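Local structure of D7 protein (Anopheles stephensi, 3NHI) at residues Arg122-Asn125 against Leu126-Gln129; Gln77-Ala80 against Tyr81-Ile84; Leu250-His253 against Phe254-Phe258; Glu221-Pro224 against Glu225-Val229. The protein binds and sequesters host mediators, namely cysteinyl leukotrienes and, judging by its stable analogues, thromboxane A2, thereby modulating blood feeding by female mosquitoes. All blocks are in the same frame, centred on the assembly; numbering follows the deposited sequence.

Each contact lies along a single continuous run of backbone, so none closes a loop, and none nests in or crosses another. From the N terminus the order is contact 2 (helix 73-85), contact 1 (helix 109-130), contact 4 (the start of helix 223-231) and contact 3 (the start of helix 251-266). Contacts 1 and 2 share one side of the molecule with the eicosanoid pocket, their centres about 14 Å apart without touching. Contacts 3 and 4 lie on the opposite side of the chain's centre and do touch: His253 CD2 meets Leu222 CD1 at 3.6 Å. This pairing is consistent with the two mainly helical, odorant-binding-protein-like domains of long-form D7 proteins.

Contact 1 (Arg122-Asn125 against Leu126-Gln129); sequences RFVN and LSRQ
The last turns of helix 109-130 form part of the wall of the eicosanoid pocket, and here Val124 meets both Ser127 and Arg128. Val124 O is gripped twice: the backbone N of Arg128 reaches it at 3.0 Å, and the hydroxyl OG of Ser127 comes in from the side at 2.8 Å, with a C=O...OG angle of 119°. Ser127 can do this because its OG lies between its own N and carbonyl carbon (chi1 78°), bent back toward the preceding turn. A serine suits the place, since it is small enough for a pocket wall and its buried hydroxyl is satisfied by the helix itself; its side chain also touches the bound hydroxyeicosatetraenoic acid.

One residue earlier, Phe123 O accepts from Ser127 N at 2.8 Å. The Phe123 ring and Leu126 lie alongside each other, pointing the same way, with CD1 of the ring 4.1 Å from Leu126 CD2; both apolar groups face Tyr95 of helix 89-101. On the wetter flank, Val124 CG2 runs beside Arg128 CD at 4.1 Å. One water joins Asn125 OD1 to Arg128 NH1, in the guanidinium plane, and another joins Asn125 O to Gln129 NE2. The chain of Arg128 bends at chi3 (71°), and its NE bonds to Gly133 O while the guanidinium makes a cation-pi contact with Trp39; both of those residues bind leukotriene C4. With Phe123, Leu126 and Ser127 buried and Asn125 exposed, this is an amphipathic helix end lining the ligand pocket of an odorant-binding-protein-like domain.

Contact 2 (Gln77-Ala80 against Tyr81-Ile84); sequences QYQA and YKTI
The Tyr78 ring carries Lys82 CB over one face, a CH-pi contact 3.9 Å from the centroid, and the Tyr81 ring receives Ala80 CB over a face at 4.0 Å from its centroid, with Gln77 O at its edge. These residues form the kinked C-terminal part of helix 73-85. Tyrosine suits position 78 because its ring is buried against helix 89-101 while OH bonds to Ser87 O. The Tyr81 ring, besides Ala80, meets His132 edge-to-face and packs on helix 135-144. The amide of Gln77 passes obliquely by the Tyr81 ring, the planes 42° apart and NE2 4.0 Å from CE2. Being buried, it is held at both ends elsewhere, NE2 by Leu130 O and OE1 by Leu6 N.

The backbone tightens here. Tyr81 N bonds to Tyr78 O, three residues back, at 3.2 Å, and it does so from well above the carbonyl plane. Lys82 N, though near the same oxygen, is badly angled for a bond. The helix kinks where Thr83 N and Ile84 N lack a bond to residues 77-80, Ile84 N turning to Tyr81 O instead.

On the outer side the lysine tail is fully extended beyond CG, while Gln79 folds back at chi2 (-72°) to meet it. This joins a long flexible cation to a neutral amide: Lys82 NZ donates to Gln79 OE1 at 2.8 Å.

Contact 3 (Leu250-His253 against Phe254-Phe258); sequences LKQH and FKNAF. With SO4 (sulfate ion), chain D.
With Gln252 CG opposite its backbone N (chi1 -171°) and the chain turned at chi2, the amide swings along the helix to Asn256 and also comes beside Lys251. Gln252 NE2 donates to Asn256 OD1 at 3.1 Å. The oxygen lies in the amide plane of Gln252, yet the donor stands 45° above the carbonyl plane of Asn256, so the bond is a bent one between two amides whose planes are 47° apart. At the other end of the same amide, OE1 accepts from Lys251 NZ at 2.8 Å. Glutamine suits this place because it can give and take at once.

Lys251 curls at chi3 and chi4, whereas Lys255 stays extended beyond CG, and the two chains meet with Lys251 CG 3.6 Å from Lys255 CE and the NZ atoms 3.0 Å apart. Lys255 NZ gives hydrogen bonds to two oxygens of a sulfate, O3 at 2.8 Å and O1 at 2.9 Å; Arg177 and Tyr178 hold the same ion, which probably came from the crystallisation liquor. The anion and Gln252 OE1 would make such closeness of the ammonium groups tolerable, perhaps with some shift in ionisation.

Asn256 ND2 also shares a water with His253 ND1, met in the ring plane. Beneath this polar surface runs the regular backbone ladder, beginning with Phe254 N to Leu250 O at 2.8 Å. The buried face of the helix carries Phe254, which packs on Phe214 of helix 207-216 and on Tyr242 and Leu245 of helix 238-246, while Leu250, just before the helix, lies against helix 223-231.

Contact 4 (Glu221-Pro224 against Glu225-Val229); sequences ELEP and EVRSV
Glu223 and Arg227 make the tight part of this contact, side by side on the flank facing helix 207-216. Glu223 OE1 alone takes two bonds, from Arg227 NE at 2.7 Å and NH2 at 2.6 Å. It sits at the edge of the guanidinium, near its plane, and is met on its anti side; the carboxylate is turned 41° from that plane. Glu223 reaches there as an extended chain, with CG opposite the backbone N (chi1 172°). Arg227 NH2 has a second acidic partner in Asp208, so the cation links two helices. Next to this, Leu222 O takes Val226 N at 2.9 Å; valine suits its buried place, packing on Phe214, Val211 and Leu250.

The solvent side is looser. Pro224 has no N-H, which costs little in a helix's first turn, where the i to i+4 ladder does not need one, and its O receives Ser228 N at 3.0 Å. A water bridges Pro224 O, weakly, and Glu225 OE2, but Glu225 has two conformers, so this bridge is tentative. Proline is common in the first turn of helices, and the i to i+4 Glu-Arg salt bridge is a standard helix-surface pair; together they open helix 223-231.

Contact 1 (Arg122-Asn125 against Leu126-Gln129)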
loop_
_atom_site.group_PDB
_atom_site.type_symbol
_atom_site.label_atom_id
_atom_site.label_comp_id
_atom_site.label_asym_id
_atom_site.label_seq_id
_atom_site.Cartn_x
_atom_site.Cartn_y
_atom_site.Cartn_z
ATOM N N ARG A 122 11.782 23.205 2.950
ATOM C CA ARG A 122 12.103 23.909 1.710
ATOM C C ARG A 122 11.295 23.409 0.506
ATOM O O ARG A 122 10.847 24.215 -0.325
ATOM C CB ARG A 122 13.603 23.812 1.422
ATOM C CG ARG A 122 14.027 24.629 0.211
ATOM C CD ARG A 122 15.532 24.806 0.134
ATOM N NE ARG A 122 15.882 25.413 -1.149
ATOM C CZ ARG A 122 17.027 25.231 -1.802
ATOM N NH1 ARG A 122 17.978 24.467 -1.294
ATOM N NH2 ARG A 122 17.199 25.818 -2.986
ATOM N N PHE A 123 11.105 22.091 0.414
ATOM C CA PHE A 123 10.579 21.483 -0.808
ATOM C C PHE A 123 9.262 20.755 -0.637
ATOM O O PHE A 123 8.898 19.948 -1.492
ATOM C CB PHE A 123 11.615 20.511 -1.400
ATOM C CG PHE A 123 12.875 21.186 -1.849
ATOM C CD1 PHE A 123 12.895 21.958 -3.004
ATOM C CD2 PHE A 123 14.044 21.065 -1.097
ATOM C CE1 PHE A 123 14.072 22.597 -3.406
ATOM C CE2 PHE A 123 15.223 21.690 -1.503
ATOM C CZ PHE A 123 15.235 22.455 -2.652
ATOM N N VAL A 124 8.523 21.039 0.433
ATOM C CA VAL A 124 7.281 20.295 0.669
ATOM C C VAL A 124 6.325 20.312 -0.528
ATOM O O VAL A 124 5.842 19.262 -0.941
ATOM C CB VAL A 124 6.564 20.710 1.988
ATOM C CG1 VAL A 124 6.264 22.217 2.043
ATOM C CG2 VAL A 124 5.293 19.890 2.180
ATOM N N ASN A 125 6.079 21.480 -1.115
ATOM C CA ASN A 125 5.140 21.536 -2.232
ATOM C C ASN A 125 5.611 20.741 -3.440
ATOM O O ASN A 125 4.837 19.971 -4.020
ATOM C CB ASN A 125 4.814 22.979 -2.593
ATOM C CG ASN A 125 4.046 23.671 -1.499
ATOM O OD1 ASN A 125 3.222 23.050 -0.817
ATOM N ND2 ASN A 125 4.316 24.953 -1.308
ATOM N N LEU A 126 6.889 20.882 -3.791
ATOM C CA LEU A 126 7.463 20.089 -4.872
ATOM C C LEU A 126 7.358 18.592 -4.569
ATOM O O LEU A 126 6.975 17.805 -5.446
ATOM C CB LEU A 126 8.918 20.479 -5.132
ATOM C CG LEU A 126 9.676 19.588 -6.126
ATOM C CD1 LEU A 126 9.099 19.709 -7.522
ATOM C CD2 LEU A 126 11.158 19.930 -6.127
ATOM N N SER A 127 7.671 18.195 -3.337
ATOM C CA SER A 127 7.623 16.782 -2.988
ATOM C C SER A 127 6.214 16.213 -3.141
ATOM O O SER A 127 6.046 15.067 -3.557
ATOM C CB SER A 127 8.168 16.548 -1.575
ATOM O OG SER A 127 7.238 16.898 -0.553
ATOM N N ARG A 128 5.205 17.025 -2.825
ATOM C CA ARG A 128 3.823 16.603 -2.982
ATOM C C ARG A 128 3.420 16.480 -4.442
ATOM O O ARG A 128 2.569 15.649 -4.786
ATOM C CB ARG A 128 2.871 17.548 -2.248
ATOM C CG ARG A 128 3.101 17.540 -0.755
ATOM C CD ARG A 128 2.156 18.479 -0.030
ATOM N NE ARG A 128 0.788 17.965 -0.039
ATOM C CZ ARG A 128 -0.242 18.518 0.592
ATOM N NH1 ARG A 128 -0.084 19.631 1.297
ATOM N NH2 ARG A 128 -1.435 17.948 0.515
ATOM N N GLN A 129 4.031 17.277 -5.320
ATOM C CA GLN A 129 3.832 17.104 -6.759
ATOM C C GLN A 129 4.515 15.830 -7.245
ATOM O O GLN A 129 3.888 15.005 -7.915
ATOM C CB GLN A 129 4.345 18.313 -7.541
ATOM C CG GLN A 129 3.501 19.575 -7.339
ATOM C CD GLN A 129 2.044 19.372 -7.742
ATOM O OE1 GLN A 129 1.759 18.979 -8.869
ATOM N NE2 GLN A 129 1.123 19.640 -6.822
HETATM O O HOH W 1 2.153 20.627 -4.287
HETATM O O HOH W 2 1.969 21.688 1.476
#

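Contact 2 (Gln77-Ala80 against Tyr81-Ile84)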
loop_
_atom_site.group_PDB
_atom_site.type_symbol
_atom_site.label_atom_id
_atom_site.label_comp_id
_atom_site.label_asym_id
_atom_site.label_seq_id
_atom_site.Cartn_x
_atom_site.Cartn_y
_atom_site.Cartn_z
ATOM N N GLN A 77 11.889 10.027 -10.342
ATOM C CA GLN A 77 10.493 10.191 -9.961
ATOM C C GLN A 77 9.863 11.342 -10.738
ATOM O O GLN A 77 8.757 11.215 -11.264
ATOM C CB GLN A 77 10.380 10.448 -8.456
ATOM C CG GLN A 77 8.941 10.586 -7.956
ATOM C CD GLN A 77 8.135 9.289 -8.016
ATOM O OE1 GLN A 77 8.685 8.190 -8.048
ATOM N NE2 GLN A 77 6.818 9.420 -8.021
ATOM N N TYR A 78 10.574 12.462 -10.796
ATOM C CA TYR A 78 10.133 13.608 -11.584
ATOM C C TYR A 78 9.915 13.273 -13.055
ATOM O O TYR A 78 8.854 13.566 -13.611
ATOM C CB TYR A 78 11.150 14.745 -11.461
ATOM C CG TYR A 78 10.964 15.865 -12.469
ATOM C CD1 TYR A 78 9.779 16.601 -12.510
ATOM C CD2 TYR A 78 11.982 16.203 -13.358
ATOM C CE1 TYR A 78 9.605 17.635 -13.421
ATOM C CE2 TYR A 78 11.817 17.249 -14.279
ATOM C CZ TYR A 78 10.626 17.952 -14.294
ATOM O OH TYR A 78 10.450 18.987 -15.185
ATOM N N GLN A 79 10.915 12.676 -13.689
ATOM C CA GLN A 79 10.857 12.434 -15.132
ATOM C C GLN A 79 9.688 11.547 -15.531
ATOM O O GLN A 79 9.113 11.728 -16.601
ATOM C CB GLN A 79 12.161 11.803 -15.621
ATOM C CG GLN A 79 13.335 12.756 -15.623
ATOM C CD GLN A 79 13.255 13.798 -16.714
ATOM O OE1 GLN A 79 12.715 13.544 -17.791
ATOM N NE2 GLN A 79 13.808 14.977 -16.447
ATOM N N ALA A 80 9.326 10.604 -14.668
ATOM C CA ALA A 80 8.273 9.642 -15.000
ATOM C C ALA A 80 6.889 10.285 -15.176
ATOM O O ALA A 80 6.037 9.736 -15.882
ATOM C CB ALA A 80 8.222 8.552 -13.949
ATOM N N TYR A 81 6.667 11.447 -14.555
ATOM C CA TYR A 81 5.334 12.075 -14.541
ATOM C C TYR A 81 5.379 13.564 -14.854
ATOM O O TYR A 81 4.388 14.276 -14.656
ATOM C CB TYR A 81 4.608 11.831 -13.197
ATOM C CG TYR A 81 4.529 10.373 -12.838
ATOM C CD1 TYR A 81 3.595 9.533 -13.443
ATOM C CD2 TYR A 81 5.435 9.815 -11.936
ATOM C CE1 TYR A 81 3.550 8.173 -13.124
ATOM C CE2 TYR A 81 5.398 8.460 -11.628
ATOM C CZ TYR A 81 4.459 7.654 -12.220
ATOM O OH TYR A 81 4.469 6.316 -11.878
ATOM N N LYS A 82 6.510 14.031 -15.384
ATOM C CA LYS A 82 6.736 15.474 -15.586
ATOM C C LYS A 82 5.710 16.183 -16.485
ATOM O O LYS A 82 5.423 17.367 -16.277
ATOM C CB LYS A 82 8.166 15.756 -16.075
ATOM C CG LYS A 82 8.475 15.220 -17.455
ATOM C CD LYS A 82 9.886 15.559 -17.926
ATOM C CE LYS A 82 10.171 14.830 -19.234
ATOM N NZ LYS A 82 11.534 15.096 -19.780
ATOM N N THR A 83 5.151 15.463 -17.455
ATOM C CA THR A 83 4.157 16.075 -18.343
ATOM C C THR A 83 2.826 16.313 -17.633
ATOM O O THR A 83 2.031 17.155 -18.064
ATOM C CB THR A 83 3.977 15.288 -19.662
ATOM O OG1 THR A 83 3.406 14.000 -19.404
ATOM C CG2 THR A 83 5.310 15.115 -20.355
ATOM N N ILE A 84 2.606 15.591 -16.532
ATOM C CA ILE A 84 1.384 15.720 -15.743
ATOM C C ILE A 84 1.564 16.724 -14.597
ATOM O O ILE A 84 0.723 17.593 -14.381
ATOM C CB ILE A 84 0.893 14.341 -15.215
ATOM C CG1 ILE A 84 0.666 13.370 -16.383
ATOM C CG2 ILE A 84 -0.389 14.512 -14.396
ATOM C CD1 ILE A 84 0.679 11.904 -15.987
#

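Contact 3 (Leu250-His253 against Phe254-Phe258)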
loop_
_atom_site.group_PDB
_atom_site.type_symbol
_atom_site.label_atom_id
_atom_site.label_comp_id
_atom_site.label_asym_id
_atom_site.label_seq_id
_atom_site.Cartn_x
_atom_site.Cartn_y
_atom_site.Cartn_z
ATOM N N LEU A 250 -8.035 -23.230 8.301
ATOM C CA LEU A 250 -8.200 -21.767 8.390
ATOM C C LEU A 250 -9.243 -21.196 7.435
ATOM O O LEU A 250 -9.503 -20.000 7.471
ATOM C CB LEU A 250 -6.872 -21.048 8.090
ATOM C CG LEU A 250 -5.695 -21.287 9.027
ATOM C CD1 LEU A 250 -4.420 -20.762 8.398
ATOM C CD2 LEU A 250 -5.937 -20.620 10.377
ATOM N N LYS A 251 -9.821 -22.049 6.591
ATOM C CA LYS A 251 -10.704 -21.631 5.493
ATOM C C LYS A 251 -11.566 -20.403 5.771
ATOM O O LYS A 251 -11.447 -19.388 5.076
ATOM C CB LYS A 251 -11.616 -22.799 5.067
ATOM C CG LYS A 251 -12.635 -22.451 3.975
ATOM C CD LYS A 251 -13.874 -23.363 4.021
ATOM C CE LYS A 251 -14.936 -22.888 5.039
ATOM N NZ LYS A 251 -15.572 -21.567 4.717
ATOM N N GLN A 252 -12.460 -20.499 6.752
ATOM C CA GLN A 252 -13.401 -19.415 6.992
ATOM C C GLN A 252 -12.702 -18.157 7.486
ATOM O O GLN A 252 -13.071 -17.046 7.102
ATOM C CB GLN A 252 -14.502 -19.820 7.977
ATOM C CG GLN A 252 -15.632 -18.779 8.086
ATOM C CD GLN A 252 -16.283 -18.477 6.737
ATOM O OE1 GLN A 252 -16.778 -19.381 6.051
ATOM N NE2 GLN A 252 -16.271 -17.205 6.342
ATOM N N HIS A 253 -11.699 -18.329 8.335
ATOM C CA HIS A 253 -10.950 -17.182 8.829
ATOM C C HIS A 253 -10.179 -16.493 7.716
ATOM O O HIS A 253 -10.128 -15.259 7.669
ATOM C CB HIS A 253 -10.023 -17.603 9.962
ATOM C CG HIS A 253 -10.741 -18.266 11.087
ATOM N ND1 HIS A 253 -11.670 -17.607 11.857
ATOM C CD2 HIS A 253 -10.685 -19.534 11.556
ATOM C CE1 HIS A 253 -12.154 -18.439 12.763
ATOM N NE2 HIS A 253 -11.578 -19.616 12.595
ATOM N N PHE A 254 -9.592 -17.279 6.817
ATOM C CA PHE A 254 -8.938 -16.681 5.666
ATOM C C PHE A 254 -9.929 -15.896 4.801
ATOM O O PHE A 254 -9.627 -14.776 4.385
ATOM C CB PHE A 254 -8.191 -17.707 4.810
ATOM C CG PHE A 254 -7.659 -17.117 3.544
ATOM C CD1 PHE A 254 -6.719 -16.095 3.596
ATOM C CD2 PHE A 254 -8.128 -17.524 2.303
ATOM C CE1 PHE A 254 -6.246 -15.502 2.436
ATOM C CE2 PHE A 254 -7.644 -16.926 1.133
ATOM C CZ PHE A 254 -6.706 -15.918 1.207
ATOM N N LYS A 255 -11.102 -16.470 4.547
ATOM C CA LYS A 255 -12.107 -15.778 3.753
ATOM C C LYS A 255 -12.436 -14.444 4.408
ATOM O O LYS A 255 -12.501 -13.425 3.741
ATOM C CB LYS A 255 -13.371 -16.625 3.599
ATOM C CG LYS A 255 -13.172 -17.891 2.791
ATOM C CD LYS A 255 -14.479 -18.658 2.670
ATOM C CE LYS A 255 -14.281 -19.942 1.898
ATOM N NZ LYS A 255 -15.555 -20.704 1.802
ATOM N N ASN A 256 -12.600 -14.448 5.730
ATOM C CA ASN A 256 -12.939 -13.211 6.435
ATOM C C ASN A 256 -11.805 -12.187 6.357
ATOM O O ASN A 256 -12.055 -10.997 6.157
ATOM C CB ASN A 256 -13.329 -13.508 7.887
ATOM C CG ASN A 256 -14.619 -14.305 7.990
ATOM O OD1 ASN A 256 -15.409 -14.355 7.049
ATOM N ND2 ASN A 256 -14.840 -14.917 9.146
ATOM N N ALA A 257 -10.569 -12.658 6.499
ATOM C CA ALA A 257 -9.387 -11.791 6.434
ATOM C C ALA A 257 -9.193 -11.202 5.040
ATOM O O ALA A 257 -8.923 -10.012 4.893
ATOM C CB ALA A 257 -8.149 -12.567 6.852
ATOM N N PHE A 258 -9.364 -12.041 4.023
ATOM C CA PHE A 258 -9.168 -11.647 2.628
ATOM C C PHE A 258 -10.293 -10.713 2.176
ATOM O O PHE A 258 -10.037 -9.734 1.456
ATOM C CB PHE A 258 -9.134 -12.925 1.796
ATOM C CG PHE A 258 -8.480 -12.818 0.439
ATOM C CD1 PHE A 258 -7.153 -12.402 0.267
ATOM C CD2 PHE A 258 -9.186 -13.267 -0.664
ATOM C CE1 PHE A 258 -6.561 -12.401 -1.018
ATOM C CE2 PHE A 258 -8.620 -13.272 -1.934
ATOM C CZ PHE A 258 -7.299 -12.846 -2.118
HETATM S S SO4 D . -17.537 -19.653 -0.777
HETATM O O1 SO4 D . -16.685 -20.836 -0.843
HETATM O O2 SO4 D . -17.298 -18.815 -1.942
HETATM O O3 SO4 D . -17.233 -18.898 0.437
HETATM O O4 SO4 D . -18.935 -20.071 -0.752
HETATM O O HOH W 3 -13.050 -15.160 11.497
#

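Contact 4 (Glu221-Pro224 against Glu225-Val229)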
loop_
_atom_site.group_PDB
_atom_site.type_symbol
_atom_site.label_atom_id
_atom_site.label_comp_id
_atom_site.label_asym_id
_atom_site.label_seq_id
_atom_site.Cartn_x
_atom_site.Cartn_y
_atom_site.Cartn_z
ATOM N N GLU A 221 -4.492 -15.354 17.663
ATOM C CA GLU A 221 -4.153 -16.688 18.148
ATOM C C GLU A 221 -3.883 -17.688 17.013
ATOM O O GLU A 221 -3.313 -18.753 17.254
ATOM C CB GLU A 221 -5.216 -17.225 19.120
ATOM C CG GLU A 221 -6.543 -17.647 18.503
ATOM C CD GLU A 221 -7.543 -16.511 18.343
ATOM O OE1 GLU A 221 -7.150 -15.325 18.292
ATOM O OE2 GLU A 221 -8.750 -16.818 18.248
ATOM N N LEU A 222 -4.294 -17.345 15.792
ATOM C CA LEU A 222 -4.110 -18.235 14.640
ATOM C C LEU A 222 -2.758 -18.065 13.959
ATOM O O LEU A 222 -2.436 -18.821 13.049
ATOM C CB LEU A 222 -5.250 -18.062 13.620
ATOM C CG LEU A 222 -6.663 -18.422 14.084
ATOM C CD1 LEU A 222 -7.648 -18.289 12.925
ATOM C CD2 LEU A 222 -6.719 -19.833 14.670
ATOM N N GLU A 223 -1.950 -17.106 14.415
ATOM C CA GLU A 223 -0.663 -16.851 13.763
ATOM C C GLU A 223 0.176 -18.115 13.491
ATOM O O GLU A 223 0.636 -18.297 12.362
ATOM C CB GLU A 223 0.152 -15.769 14.494
ATOM C CG GLU A 223 1.562 -15.635 13.928
ATOM C CD GLU A 223 2.348 -14.461 14.468
ATOM O OE1 GLU A 223 3.413 -14.186 13.889
ATOM O OE2 GLU A 223 1.909 -13.819 15.440
ATOM N N PRO A 224 0.388 -18.984 14.509
ATOM C CA PRO A 224 1.208 -20.168 14.223
ATOM C C PRO A 224 0.615 -21.066 13.142
ATOM O O PRO A 224 1.380 -21.680 12.386
ATOM C CB PRO A 224 1.269 -20.913 15.565
ATOM C CG PRO A 224 0.883 -19.915 16.586
ATOM C CD PRO A 224 0.006 -18.905 15.934
ATOM N N GLU A 225 -0.718 -21.127 13.052
ATOM C CA GLU A 225 -1.392 -21.945 12.041
ATOM C C GLU A 225 -1.262 -21.324 10.655
ATOM O O GLU A 225 -1.069 -22.030 9.674
ATOM C CB GLU A 225 -2.874 -22.148 12.379
ATOM C CG GLU A 225 -3.135 -22.806 13.725
ATOM C CD GLU A 225 -2.278 -24.032 13.973
ATOM O OE1 GLU A 225 -2.531 -25.074 13.329
ATOM O OE2 GLU A 225 -1.366 -23.956 14.834
ATOM N N VAL A 226 -1.364 -19.997 10.587
ATOM C CA VAL A 226 -1.191 -19.279 9.324
ATOM C C VAL A 226 0.220 -19.554 8.799
ATOM O O VAL A 226 0.404 -19.927 7.641
ATOM C CB VAL A 226 -1.426 -17.766 9.494
ATOM C CG1 VAL A 226 -1.110 -17.017 8.193
ATOM C CG2 VAL A 226 -2.860 -17.496 9.947
ATOM N N ARG A 227 1.215 -19.414 9.672
ATOM C CA ARG A 227 2.601 -19.675 9.307
ATOM C C ARG A 227 2.802 -21.109 8.847
ATOM O O ARG A 227 3.464 -21.342 7.835
ATOM C CB ARG A 227 3.535 -19.320 10.465
ATOM C CG ARG A 227 3.592 -17.826 10.699
ATOM C CD ARG A 227 4.586 -17.382 11.775
ATOM N NE ARG A 227 4.398 -15.949 12.023
ATOM C CZ ARG A 227 4.940 -14.961 11.305
ATOM N NH1 ARG A 227 5.762 -15.224 10.299
ATOM N NH2 ARG A 227 4.669 -13.702 11.616
ATOM N N SER A 228 2.212 -22.057 9.574
ATOM C CA SER A 228 2.311 -23.483 9.246
ATOM C C SER A 228 1.697 -23.815 7.882
ATOM O O SER A 228 2.262 -24.571 7.095
ATOM C CB SER A 228 1.631 -24.323 10.333
ATOM O OG SER A 228 1.583 -25.692 9.972
ATOM N N VAL A 229 0.517 -23.267 7.609
ATOM C CA VAL A 229 -0.168 -23.530 6.342
ATOM C C VAL A 229 0.645 -22.988 5.161
ATOM O O VAL A 229 0.796 -23.661 4.136
ATOM C CB VAL A 229 -1.607 -22.967 6.364
ATOM C CG1 VAL A 229 -2.217 -22.963 4.979
ATOM C CG2 VAL A 229 -2.473 -23.778 7.326
HETATM O O HOH W 4 0.871 -24.584 13.605
#